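Local coordinates for putative regulatory protein SCO4313 (Streptomyces coelicolor, PDB 2OI8) that probably binds regulatory DNA as a TetR-family transcription regulator, through an N-terminal helix-turn-helix domain, at residues A100-D103 against P104-F108; A36-L39 against N40-A43; D153-L156 against D157-Q161; Q75-S78 against L79-A82. All blocks are in the same frame, centred on the assembly; numbering follows the deposited sequence.

Contact 1 of 4, residues A100-D103 against P104-F108; sequences ALDD and PQRYF
D103 and Y107 are joined by a backbone hydrogen bond of the opening turn of helix 104-111, Y107 N to D103 O at 3.1 Å, and the bend between the two helices brings the CA atoms of A100 and Y107 to 5.6 Å. D103 is the N-cap. Its CG stands anti to the backbone N (chi1 -170°), which carries OD1 over the first turn to accept from R106 N at 3.1 Å; the N-H arrives from above the carboxylate plane. Aspartate suits the place because its short acceptor reaches an amide of the first turn, where no preceding turn supplies a carbonyl, and P104, with no N-H to offer, fits the first turn that follows.

The R106 chain runs extended and then bends at chi3, laying its guanidinium over D103, whose CB sits 3.5 Å from NH2 under one face. The charges meet loosely: D102 OD2 is 3.7 Å from R106 NH2, and D103 OD2 lies well out of the guanidinium plane. More specific are the bond of NH2 to W99 O and a water at the guanidinium edge, accepting from NE and donating to D103 O. On the buried side A100 CB touches Y107 CD2 at 3.7 Å, a small methyl beside a large ring.

Helix 170-191 covers Y107 through S188 and L191, with H184 bonded to the phenol OH, while R106 rests on A71 and S74 of helix 60-84.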
ATOM      1  N   ALA A 100      10.651  -7.273  -1.150  1.00  9.68           N
ATOM      2  CA  ALA A 100       9.271  -7.111  -0.702  1.00  8.98           C
ATOM      3  C   ALA A 100       8.737  -8.406  -0.100  1.00  8.74           C
ATOM      4  O   ALA A 100       8.219  -8.426   1.022  1.00  8.78           O
ATOM      5  CB  ALA A 100       8.371  -6.650  -1.863  1.00  8.39           C
ATOM      6  N   LEU A 101       8.854  -9.493  -0.835  1.00  8.62           N
ATOM      7  CA  LEU A 101       8.247 -10.727  -0.365  1.00  9.07           C
ATOM      8  C   LEU A 101       9.051 -11.329   0.772  1.00  8.74           C
ATOM      9  O   LEU A 101       8.534 -12.114   1.555  1.00  8.84           O
ATOM     10  CB  LEU A 101       8.032 -11.734  -1.508  1.00  8.83           C
ATOM     11  CG  LEU A 101       7.080 -11.278  -2.622  1.00 10.53           C
ATOM     12  CD1 LEU A 101       7.036 -12.298  -3.743  1.00 10.65           C
ATOM     13  CD2 LEU A 101       5.656 -10.990  -2.111  1.00 10.17           C
ATOM     14  N   ASP A 102      10.312 -10.950   0.890  1.00  9.36           N
ATOM     15  CA  ASP A 102      11.140 -11.562   1.928  1.00  9.76           C
ATOM     16  C   ASP A 102      10.667 -11.120   3.311  1.00  9.38           C
ATOM     17  O   ASP A 102      10.848 -11.844   4.266  1.00  9.97           O
ATOM     18  CB  ASP A 102      12.633 -11.290   1.718  1.00  9.31           C
ATOM     19  CG  ASP A 102      13.503 -11.858   2.843  1.00 11.00           C
ATOM     20  OD1 ASP A 102      13.484 -13.085   3.117  1.00 10.09           O
ATOM     21  OD2 ASP A 102      14.231 -11.056   3.456  1.00 13.75           O
ATOM     22  N   ASP A 103      10.039  -9.948   3.404  1.00  9.39           N
ATOM     23  CA  ASP A 103       9.647  -9.367   4.701  1.00  8.68           C
ATOM     24  C   ASP A 103       8.516  -8.357   4.529  1.00  8.44           C
ATOM     25  O   ASP A 103       8.758  -7.143   4.502  1.00  7.85           O
ATOM     26  CB  ASP A 103      10.852  -8.709   5.375  1.00  8.90           C
ATOM     27  CG  ASP A 103      10.579  -8.306   6.808  1.00  9.66           C
ATOM     28  OD1 ASP A 103       9.411  -8.215   7.235  1.00 12.73           O
ATOM     29  OD2 ASP A 103      11.543  -8.060   7.538  1.00 13.76           O
ATOM     30  N   PRO A 104       7.269  -8.847   4.430  1.00  8.49           N
ATOM     31  CA  PRO A 104       6.137  -7.952   4.208  1.00  9.18           C
ATOM     32  C   PRO A 104       5.994  -6.853   5.263  1.00  9.82           C
ATOM     33  O   PRO A 104       5.576  -5.710   4.924  1.00 10.24           O
ATOM     34  CB  PRO A 104       4.925  -8.893   4.267  1.00  9.06           C
ATOM     35  CG  PRO A 104       5.472 -10.239   3.825  1.00  8.75           C
ATOM     36  CD  PRO A 104       6.828 -10.252   4.530  1.00  8.74           C
ATOM     37  N   GLN A 105       6.337  -7.171   6.514  1.00  9.76           N
ATOM     38  CA  GLN A 105       6.191  -6.214   7.599  1.00 10.38           C
ATOM     39  C   GLN A 105       7.116  -5.049   7.365  1.00 10.61           C
ATOM     40  O   GLN A 105       6.727  -3.894   7.570  1.00 10.83           O
ATOM     41  CB  GLN A 105       6.470  -6.837   8.967  1.00 10.67           C
ATOM     42  CG  GLN A 105       5.433  -7.815   9.414  1.00 12.22           C
ATOM     43  CD  GLN A 105       4.027  -7.242   9.348  1.00 17.24           C
ATOM     44  OE1 GLN A 105       3.724  -6.165   9.905  1.00 19.91           O
ATOM     45  NE2 GLN A 105       3.150  -7.959   8.658  1.00 19.21           N
ATOM     46  N   ARG A 106       8.330  -5.352   6.907  1.00 10.06           N
ATOM     47  CA  ARG A 106       9.272  -4.303   6.574  1.00  9.62           C
ATOM     48  C   ARG A 106       8.766  -3.458   5.388  1.00  9.79           C
ATOM     49  O   ARG A 106       8.872  -2.231   5.411  1.00 10.46           O
ATOM     50  CB  ARG A 106      10.621  -4.919   6.277  1.00  9.53           C
ATOM     51  CG  ARG A 106      11.755  -3.947   6.062  1.00 10.47           C
ATOM     52  CD  ARG A 106      13.026  -4.720   5.718  1.00 11.71           C
ATOM     53  NE  ARG A 106      12.795  -5.675   4.629  1.00 13.37           N
ATOM     54  CZ  ARG A 106      13.669  -6.603   4.248  1.00 14.32           C
ATOM     55  NH1 ARG A 106      14.838  -6.703   4.866  1.00 14.41           N
ATOM     56  NH2 ARG A 106      13.383  -7.427   3.246  1.00 13.85           N
ATOM     57  N   TYR A 107       8.190  -4.104   4.373  1.00  9.39           N
ATOM     58  CA  TYR A 107       7.655  -3.406   3.213  1.00  8.65           C
ATOM     59  C   TYR A 107       6.607  -2.382   3.661  1.00  9.05           C
ATOM     60  O   TYR A 107       6.624  -1.215   3.231  1.00  8.78           O
ATOM     61  CB  TYR A 107       7.049  -4.423   2.213  1.00  8.54           C
ATOM     62  CG  TYR A 107       6.400  -3.796   0.974  1.00  6.75           C
ATOM     63  CD1 TYR A 107       5.048  -3.450   0.983  1.00  3.72           C
ATOM     64  CD2 TYR A 107       7.144  -3.562  -0.211  1.00  4.75           C
ATOM     65  CE1 TYR A 107       4.424  -2.862  -0.149  1.00  3.67           C
ATOM     66  CE2 TYR A 107       6.530  -2.980  -1.368  1.00  3.07           C
ATOM     67  CZ  TYR A 107       5.179  -2.629  -1.312  1.00  6.95           C
ATOM     68  OH  TYR A 107       4.537  -2.058  -2.403  1.00 10.18           O
ATOM     69  N   PHE A 108       5.718  -2.818   4.547  1.00  9.01           N
ATOM     70  CA  PHE A 108       4.584  -1.998   4.933  1.00  9.88           C
ATOM     71  C   PHE A 108       4.912  -0.882   5.895  1.00  9.92           C
ATOM     72  O   PHE A 108       4.186   0.099   5.962  1.00  9.08           O
ATOM     73  CB  PHE A 108       3.471  -2.855   5.501  1.00 10.44           C
ATOM     74  CG  PHE A 108       2.681  -3.596   4.446  1.00 11.52           C
ATOM     75  CD1 PHE A 108       2.120  -2.903   3.363  1.00 12.21           C
ATOM     76  CD2 PHE A 108       2.464  -4.981   4.555  1.00 10.49           C
ATOM     77  CE1 PHE A 108       1.353  -3.599   2.373  1.00 14.51           C
ATOM     78  CE2 PHE A 108       1.699  -5.674   3.600  1.00 11.49           C
ATOM     79  CZ  PHE A 108       1.146  -4.989   2.504  1.00 12.50           C
TER
HETATM   80  O   HOH W   1      10.586  -6.021   2.655  1.00 45.64           O

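Contact 2 of 4, residues A36-L39 against N40-A43; sequences ALSL and NAIA
S38 meets A41 at the start of helix 39-45, where the hydrogen bonds divide into a cap and a first turn. In the cap, A41 N donates to S38 OG at 3.4 Å, a weak bond. A chi1 of 78° sets the hydroxyl between the backbone N and the carbonyl carbon, and this turns OG forward over the opening turn. Serine is a natural N-cap residue: its oxygen is close enough to the backbone to stand in for the missing carbonyl of a preceding turn. S38 O receives two more weak bonds, from A41 N at 3.1 Å, well bent, and from I42 N at 3.3 Å, nearly straight at 173°. The next bond is of ordinary strength, A43 N to L39 O at 2.9 Å.

S38 is also the first residue of the predicted helix-turn-helix motif, 38-57, and its cap begins the helix that follows the loop after helix 14-32. In TetR-family proteins this helix supports the recognition helix that follows it.

The remaining contacts are van der Waals ones. The small methyl of A41 sits against the hydroxyl, 3.3 Å from S38 OG. I42 brings CG1 to 3.2 Å from S38 O. Farther out, L37 CD1 and I42 CD1 make a looser apolar touch at 4.4 Å. These branched side chains belong to the domain core: L37 packs on I64 of helix 60-84, L39 on L63 of that helix and on Y54, and both L39 and I42 on L53 of helix 50-54. Q28 of helix 14-32 touches L37, S38, A41 and I42.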
ATOM      1  N   ALA A  36       0.770   0.889  18.370  1.00 28.14           N
ATOM      2  CA  ALA A  36       0.623   0.090  19.582  1.00 27.75           C
ATOM      3  C   ALA A  36       2.007  -0.255  20.105  1.00 27.43           C
ATOM      4  O   ALA A  36       2.155  -0.701  21.241  1.00 28.11           O
ATOM      5  CB  ALA A  36      -0.170  -1.173  19.301  1.00 27.80           C
ATOM      6  N   LEU A  37       3.020  -0.041  19.269  1.00 26.83           N
ATOM      7  CA  LEU A  37       4.417  -0.337  19.617  1.00 26.10           C
ATOM      8  C   LEU A  37       4.932   0.490  20.805  1.00 25.37           C
ATOM      9  O   LEU A  37       4.879   1.714  20.778  1.00 25.66           O
ATOM     10  CB  LEU A  37       5.287  -0.105  18.379  1.00 26.31           C
ATOM     11  CG  LEU A  37       6.807   0.009  18.481  1.00 26.01           C
ATOM     12  CD1 LEU A  37       7.446  -1.266  19.049  1.00 26.93           C
ATOM     13  CD2 LEU A  37       7.354   0.327  17.109  1.00 25.75           C
ATOM     14  N   SER A  38       5.445  -0.176  21.838  1.00 24.54           N
ATOM     15  CA  SER A  38       5.818   0.518  23.080  1.00 23.38           C
ATOM     16  C   SER A  38       7.128   0.067  23.736  1.00 22.62           C
ATOM     17  O   SER A  38       7.316  -1.110  24.032  1.00 22.78           O
ATOM     18  CB  SER A  38       4.684   0.412  24.102  1.00 23.38           C
ATOM     19  OG  SER A  38       4.676  -0.858  24.725  1.00 21.98           O
ATOM     20  N   LEU A  39       8.004   1.030  24.000  1.00 21.71           N
ATOM     21  CA  LEU A  39       9.272   0.790  24.674  1.00 21.18           C
ATOM     22  C   LEU A  39       9.131   0.111  26.032  1.00 21.49           C
ATOM     23  O   LEU A  39      10.049  -0.579  26.482  1.00 21.28           O
ATOM     24  CB  LEU A  39      10.055   2.085  24.824  1.00 20.63           C
ATOM     25  CG  LEU A  39      10.672   2.640  23.545  1.00 19.71           C
ATOM     26  CD1 LEU A  39      11.243   4.011  23.802  1.00 18.96           C
ATOM     27  CD2 LEU A  39      11.766   1.724  23.064  1.00 21.47           C
ATOM     28  N   ASN A  40       7.986   0.296  26.676  1.00 21.46           N
ATOM     29  CA  ASN A  40       7.735  -0.343  27.961  1.00 21.54           C
ATOM     30  C   ASN A  40       7.515  -1.840  27.908  1.00 21.46           C
ATOM     31  O   ASN A  40       7.927  -2.554  28.827  1.00 21.20           O
ATOM     32  CB  ASN A  40       6.555   0.297  28.649  1.00 21.74           C
ATOM     33  CG  ASN A  40       6.965   1.395  29.584  1.00 22.87           C
ATOM     34  OD1 ASN A  40       6.115   2.022  30.209  1.00 25.76           O
ATOM     35  ND2 ASN A  40       8.272   1.634  29.705  1.00 23.82           N
ATOM     36  N   ALA A  41       6.844  -2.302  26.856  1.00 21.28           N
ATOM     37  CA  ALA A  41       6.640  -3.723  26.646  1.00 21.81           C
ATOM     38  C   ALA A  41       7.975  -4.397  26.310  1.00 22.47           C
ATOM     39  O   ALA A  41       8.264  -5.496  26.788  1.00 22.58           O
ATOM     40  CB  ALA A  41       5.631  -3.957  25.551  1.00 21.57           C
ATOM     41  N   ILE A  42       8.776  -3.719  25.486  1.00 23.03           N
ATOM     42  CA  ILE A  42      10.154  -4.116  25.205  1.00 23.02           C
ATOM     43  C   ILE A  42      10.942  -4.258  26.508  1.00 23.58           C
ATOM     44  O   ILE A  42      11.494  -5.320  26.786  1.00 23.58           O
ATOM     45  CB  ILE A  42      10.862  -3.088  24.291  1.00 22.94           C
ATOM     46  CG1 ILE A  42       9.953  -2.659  23.108  1.00 22.08           C
ATOM     47  CG2 ILE A  42      12.216  -3.617  23.845  1.00 22.68           C
ATOM     48  CD1 ILE A  42      10.445  -3.006  21.724  1.00 18.89           C
ATOM     49  N   ALA A  43      10.977  -3.197  27.313  1.00 24.38           N
ATOM     50  CA  ALA A  43      11.727  -3.203  28.565  1.00 25.22           C
ATOM     51  C   ALA A  43      11.320  -4.397  29.427  1.00 25.99           C
ATOM     52  O   ALA A  43      12.174  -5.185  29.853  1.00 26.09           O
ATOM     53  CB  ALA A  43      11.552  -1.883  29.328  1.00 25.21           C
TER

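Contact 3 of 4, residues D153-L156 against D157-Q161; sequences DAHL and DTHRQ
D157 follows D153 by one turn near the end of helix 151-158, and its N-H is shared weakly between D153 O and A154 O, as a fraying turn would have it. Its OD2 comes close to D153 O, acceptor against acceptor, but is bonded to S170 OG.

T158 N donates to H155 O at 3.3 Å, reaching it from above the carbonyl plane. From the opposite face of that plane comes H159 ND1, at 3.1 Å, with the carbonyl oxygen nearly in the plane of the H159 ring, so a backbone and a side-chain donor grip one carbonyl near the helix end. Histidine serves here as both donor and flat partner. The H155 ring, its CG anti to the backbone N (chi1 171°), swings forward beneath the H159 ring in an offset stack, centroids 4.0 Å apart and planes at 18°. H159 CB adds a CH-pi contact over the H155 face, and H159 N bonds weakly to L156 O at 3.2 Å. R160 CB packs 3.3 Å from that same oxygen; its guanidinium is held by A168 O.

L156 and D153 face H174 of helix 170-191, while D201 N of the second subunit bonds H155 NE2, with G199, F200 and L204 of that subunit packing alongside.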
ATOM      1  N   ASP A 153       6.841  14.542 -18.667  1.00 36.77           N
ATOM      2  CA  ASP A 153       8.260  14.852 -18.911  1.00 36.76           C
ATOM      3  C   ASP A 153       8.509  16.366 -18.860  1.00 37.23           C
ATOM      4  O   ASP A 153       9.431  16.827 -18.182  1.00 37.66           O
ATOM      5  CB  ASP A 153       8.752  14.296 -20.264  1.00 36.10           C
ATOM      6  CG  ASP A 153       8.373  12.827 -20.485  1.00 35.68           C
ATOM      7  OD1 ASP A 153       8.412  12.022 -19.531  1.00 34.01           O
ATOM      8  OD2 ASP A 153       8.042  12.473 -21.637  1.00 34.39           O
ATOM      9  N   ALA A 154       7.677  17.136 -19.563  1.00 37.25           N
ATOM     10  CA  ALA A 154       7.785  18.602 -19.560  1.00 37.17           C
ATOM     11  C   ALA A 154       7.765  19.171 -18.141  1.00 36.99           C
ATOM     12  O   ALA A 154       8.562  20.056 -17.805  1.00 36.96           O
ATOM     13  CB  ALA A 154       6.666  19.223 -20.381  1.00 37.35           C
ATOM     14  N   HIS A 155       6.846  18.661 -17.326  1.00 36.29           N
ATOM     15  CA  HIS A 155       6.771  19.032 -15.925  1.00 36.05           C
ATOM     16  C   HIS A 155       8.063  18.694 -15.182  1.00 35.55           C
ATOM     17  O   HIS A 155       8.561  19.491 -14.391  1.00 35.62           O
ATOM     18  CB  HIS A 155       5.591  18.312 -15.289  1.00 36.00           C
ATOM     19  CG  HIS A 155       5.531  18.431 -13.802  1.00 37.06           C
ATOM     20  ND1 HIS A 155       5.111  19.579 -13.163  1.00 37.20           N
ATOM     21  CD2 HIS A 155       5.814  17.534 -12.824  1.00 35.90           C
ATOM     22  CE1 HIS A 155       5.134  19.380 -11.855  1.00 37.60           C
ATOM     23  NE2 HIS A 155       5.564  18.151 -11.625  1.00 35.96           N
ATOM     24  N   LEU A 156       8.604  17.514 -15.459  1.00 35.08           N
ATOM     25  CA  LEU A 156       9.755  16.981 -14.731  1.00 34.29           C
ATOM     26  C   LEU A 156      11.054  17.759 -14.945  1.00 33.78           C
ATOM     27  O   LEU A 156      11.984  17.652 -14.135  1.00 34.02           O
ATOM     28  CB  LEU A 156       9.970  15.515 -15.112  1.00 34.32           C
ATOM     29  CG  LEU A 156       9.417  14.389 -14.230  1.00 34.45           C
ATOM     30  CD1 LEU A 156       8.172  14.799 -13.477  1.00 35.20           C
ATOM     31  CD2 LEU A 156       9.155  13.146 -15.059  1.00 33.87           C
ATOM     32  N   ASP A 157      11.118  18.527 -16.030  1.00 32.55           N
ATOM     33  CA  ASP A 157      12.317  19.305 -16.365  1.00 31.72           C
ATOM     34  C   ASP A 157      12.530  20.428 -15.370  1.00 31.05           C
ATOM     35  O   ASP A 157      13.662  20.795 -15.065  1.00 30.90           O
ATOM     36  CB  ASP A 157      12.218  19.890 -17.780  1.00 31.70           C
ATOM     37  CG  ASP A 157      12.576  18.885 -18.854  1.00 31.75           C
ATOM     38  OD1 ASP A 157      13.574  19.121 -19.583  1.00 32.37           O
ATOM     39  OD2 ASP A 157      11.870  17.850 -18.972  1.00 32.11           O
ATOM     40  N   THR A 158      11.425  20.973 -14.875  1.00 30.24           N
ATOM     41  CA  THR A 158      11.460  21.998 -13.842  1.00 29.41           C
ATOM     42  C   THR A 158      11.289  21.383 -12.424  1.00 28.64           C
ATOM     43  O   THR A 158      11.520  22.053 -11.413  1.00 28.33           O
ATOM     44  CB  THR A 158      10.457  23.175 -14.172  1.00 29.48           C
ATOM     45  OG1 THR A 158      10.576  24.222 -13.202  1.00 29.18           O
ATOM     46  CG2 THR A 158       8.993  22.694 -14.253  1.00 29.75           C
ATOM     47  N   HIS A 159      10.937  20.095 -12.369  1.00 27.76           N
ATOM     48  CA  HIS A 159      10.638  19.411 -11.102  1.00 26.84           C
ATOM     49  C   HIS A 159      11.417  18.101 -10.904  1.00 26.16           C
ATOM     50  O   HIS A 159      10.870  17.006 -11.069  1.00 26.29           O
ATOM     51  CB  HIS A 159       9.132  19.158 -10.993  1.00 26.75           C
ATOM     52  CG  HIS A 159       8.325  20.404 -10.813  1.00 26.99           C
ATOM     53  ND1 HIS A 159       7.693  21.041 -11.860  1.00 26.98           N
ATOM     54  CD2 HIS A 159       8.056  21.142  -9.707  1.00 27.38           C
ATOM     55  CE1 HIS A 159       7.067  22.114 -11.409  1.00 27.49           C
ATOM     56  NE2 HIS A 159       7.274  22.201 -10.106  1.00 27.75           N
ATOM     57  N   ARG A 160      12.689  18.214 -10.526  1.00 25.05           N
ATOM     58  CA  ARG A 160      13.570  17.041 -10.497  1.00 23.89           C
ATOM     59  C   ARG A 160      14.644  17.068  -9.416  1.00 23.22           C
ATOM     60  O   ARG A 160      15.504  16.175  -9.380  1.00 22.97           O
ATOM     61  CB  ARG A 160      14.226  16.841 -11.860  1.00 23.86           C
ATOM     62  CG  ARG A 160      15.064  18.026 -12.310  1.00 23.30           C
ATOM     63  CD  ARG A 160      15.357  17.916 -13.778  1.00 22.10           C
ATOM     64  NE  ARG A 160      16.364  16.893 -14.056  1.00 21.34           N
ATOM     65  CZ  ARG A 160      16.400  16.159 -15.165  1.00 21.28           C
ATOM     66  NH1 ARG A 160      15.470  16.302 -16.105  1.00 21.69           N
ATOM     67  NH2 ARG A 160      17.363  15.265 -15.332  1.00 20.93           N
ATOM     68  N   GLN A 161      14.584  18.082  -8.549  1.00 22.23           N
ATOM     69  CA  GLN A 161      15.523  18.256  -7.433  1.00 21.39           C
ATOM     70  C   GLN A 161      15.865  16.951  -6.699  1.00 20.72           C
ATOM     71  O   GLN A 161      16.811  16.901  -5.917  1.00 20.76           O
ATOM     72  CB  GLN A 161      14.997  19.310  -6.450  1.00 21.39           C
TER

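Contact 4 of 4, residues Q75-S78 against L79-A82; sequences QADS and LRAA
R80 reaches back to D77 through a chain that runs out extended and then bends at chi3 (-98°), while D77 CG stands anti to its carbonyl carbon (chi1 -71°) and leans back toward the N-terminal end, the direction in which R80 also runs. The two side chains therefore lie side by side, pointing the same way. A single oxygen, D77 OD1, receives both N-H groups: R80 NH2 is 3.0 Å from it and NH1 3.1 Å, both bent, weak bonds within a salt bridge. The planes stand 62° apart, so the groups do not meet as a flat, paired fork. A76 O lies over the centre of one guanidinium face, and A76 CB is 3.7 Å from R80 NH2; alanine is slim enough for the arginine to fold down there.

The backbone beneath is regular: R80 N to A76 O at 2.8 Å, A81 N to D77 O at 3.0 Å. L79 CD1 packs 3.7 Å from Q75 O on the other flank, where L79 continues onto T131 and I135 of helix 129-139, and Q75 onto W99 and W180.

This is an i to i+3 ion pair on the outer side of an amphipathic helix, the long helix 60-84 that in TetR-like folds connects the DNA-binding and C-terminal domains.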
ATOM      1  N   GLN A  75      16.410  -1.964   1.435  1.00 14.74           N
ATOM      2  CA  GLN A  75      15.842  -1.844   0.099  1.00 14.29           C
ATOM      3  C   GLN A  75      16.925  -1.369  -0.892  1.00 14.02           C
ATOM      4  O   GLN A  75      17.039  -1.872  -2.016  1.00 13.36           O
ATOM      5  CB  GLN A  75      14.629  -0.916   0.085  1.00 13.63           C
ATOM      6  CG  GLN A  75      13.871  -0.997  -1.227  1.00 12.81           C
ATOM      7  CD  GLN A  75      12.854   0.109  -1.396  1.00 13.13           C
ATOM      8  OE1 GLN A  75      13.050   1.223  -0.922  1.00 12.67           O
ATOM      9  NE2 GLN A  75      11.760  -0.191  -2.090  1.00 13.97           N
ATOM     10  N   ALA A  76      17.725  -0.409  -0.450  1.00 14.02           N
ATOM     11  CA  ALA A  76      18.810   0.120  -1.261  1.00 14.46           C
ATOM     12  C   ALA A  76      19.887  -0.943  -1.520  1.00 14.95           C
ATOM     13  O   ALA A  76      20.454  -0.994  -2.615  1.00 15.51           O
ATOM     14  CB  ALA A  76      19.407   1.333  -0.601  1.00 13.86           C
ATOM     15  N   ASP A  77      20.155  -1.799  -0.530  1.00 15.04           N
ATOM     16  CA  ASP A  77      21.202  -2.801  -0.653  1.00 14.93           C
ATOM     17  C   ASP A  77      20.794  -3.819  -1.691  1.00 15.04           C
ATOM     18  O   ASP A  77      21.579  -4.188  -2.561  1.00 15.03           O
ATOM     19  CB  ASP A  77      21.440  -3.486   0.684  1.00 15.17           C
ATOM     20  CG  ASP A  77      22.119  -2.582   1.696  1.00 17.09           C
ATOM     21  OD1 ASP A  77      22.466  -1.425   1.359  1.00 19.23           O
ATOM     22  OD2 ASP A  77      22.303  -3.026   2.848  1.00 19.21           O
ATOM     23  N   SER A  78      19.548  -4.262  -1.596  1.00 15.29           N
ATOM     24  CA  SER A  78      18.989  -5.191  -2.548  1.00 15.85           C
ATOM     25  C   SER A  78      19.174  -4.667  -3.974  1.00 15.73           C
ATOM     26  O   SER A  78      19.714  -5.364  -4.837  1.00 16.07           O
ATOM     27  CB  SER A  78      17.504  -5.431  -2.245  1.00 16.33           C
ATOM     28  OG  SER A  78      16.972  -6.413  -3.115  1.00 18.10           O
ATOM     29  N   LEU A  79      18.769  -3.425  -4.204  1.00 15.29           N
ATOM     30  CA  LEU A  79      18.852  -2.826  -5.530  1.00 15.30           C
ATOM     31  C   LEU A  79      20.260  -2.485  -5.992  1.00 15.44           C
ATOM     32  O   LEU A  79      20.566  -2.599  -7.176  1.00 15.22           O
ATOM     33  CB  LEU A  79      17.973  -1.595  -5.610  1.00 15.11           C
ATOM     34  CG  LEU A  79      16.574  -1.908  -6.127  1.00 15.54           C
ATOM     35  CD1 LEU A  79      15.893  -3.043  -5.373  1.00 15.36           C
ATOM     36  CD2 LEU A  79      15.769  -0.657  -6.019  1.00 17.10           C
ATOM     37  N   ARG A  80      21.110  -2.060  -5.064  1.00 15.52           N
ATOM     38  CA  ARG A  80      22.491  -1.799  -5.398  1.00 15.71           C
ATOM     39  C   ARG A  80      23.180  -3.065  -5.889  1.00 15.32           C
ATOM     40  O   ARG A  80      23.836  -3.044  -6.937  1.00 15.14           O
ATOM     41  CB  ARG A  80      23.235  -1.152  -4.233  1.00 15.75           C
ATOM     42  CG  ARG A  80      23.126   0.383  -4.281  1.00 17.11           C
ATOM     43  CD  ARG A  80      24.124   1.106  -3.366  1.00 17.04           C
ATOM     44  NE  ARG A  80      23.510   1.484  -2.092  1.00 19.87           N
ATOM     45  CZ  ARG A  80      23.626   0.796  -0.958  1.00 21.33           C
ATOM     46  NH1 ARG A  80      24.354  -0.328  -0.908  1.00 21.49           N
ATOM     47  NH2 ARG A  80      23.013   1.241   0.135  1.00 21.95           N
ATOM     48  N   ALA A  81      22.994  -4.165  -5.159  1.00 15.07           N
ATOM     49  CA  ALA A  81      23.602  -5.450  -5.514  1.00 14.56           C
ATOM     50  C   ALA A  81      23.207  -5.875  -6.930  1.00 14.63           C
ATOM     51  O   ALA A  81      24.024  -6.419  -7.685  1.00 15.01           O
ATOM     52  CB  ALA A  81      23.226  -6.506  -4.513  1.00 13.95           C
ATOM     53  N   ALA A  82      21.960  -5.598  -7.297  1.00 14.80           N
ATOM     54  CA  ALA A  82      21.455  -5.917  -8.633  1.00 14.68           C
ATOM     55  C   ALA A  82      22.137  -5.089  -9.745  1.00 14.71           C
ATOM     56  O   ALA A  82      22.535  -5.640 -10.776  1.00 15.73           O
ATOM     57  CB  ALA A  82      19.940  -5.783  -8.668  1.00 14.26           C
TER

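How the contacts relate
Along the chain the order is contact 2, contact 4, contact 1, contact 3. Contact 2 lies in the helix-turn-helix region, about 24 Å from the chain centre, and contact 3 on the opposite side of that centre, their own centres about 44 Å apart. Contacts 4 and 1 occupy the middle, about 15 Å between centres, on helix 60-84 and on the successive helices 89-102 and 104-111. None touches another; the nearest atoms of contacts 1 and 4 are about 6 Å apart. Helix 170-191 is a common neighbour of contacts 1, 3 and 4, whereas helix 60-84 carries contact 4 and packs against contacts 1 and 2, joining the probable DNA-binding end to the C-terminal body.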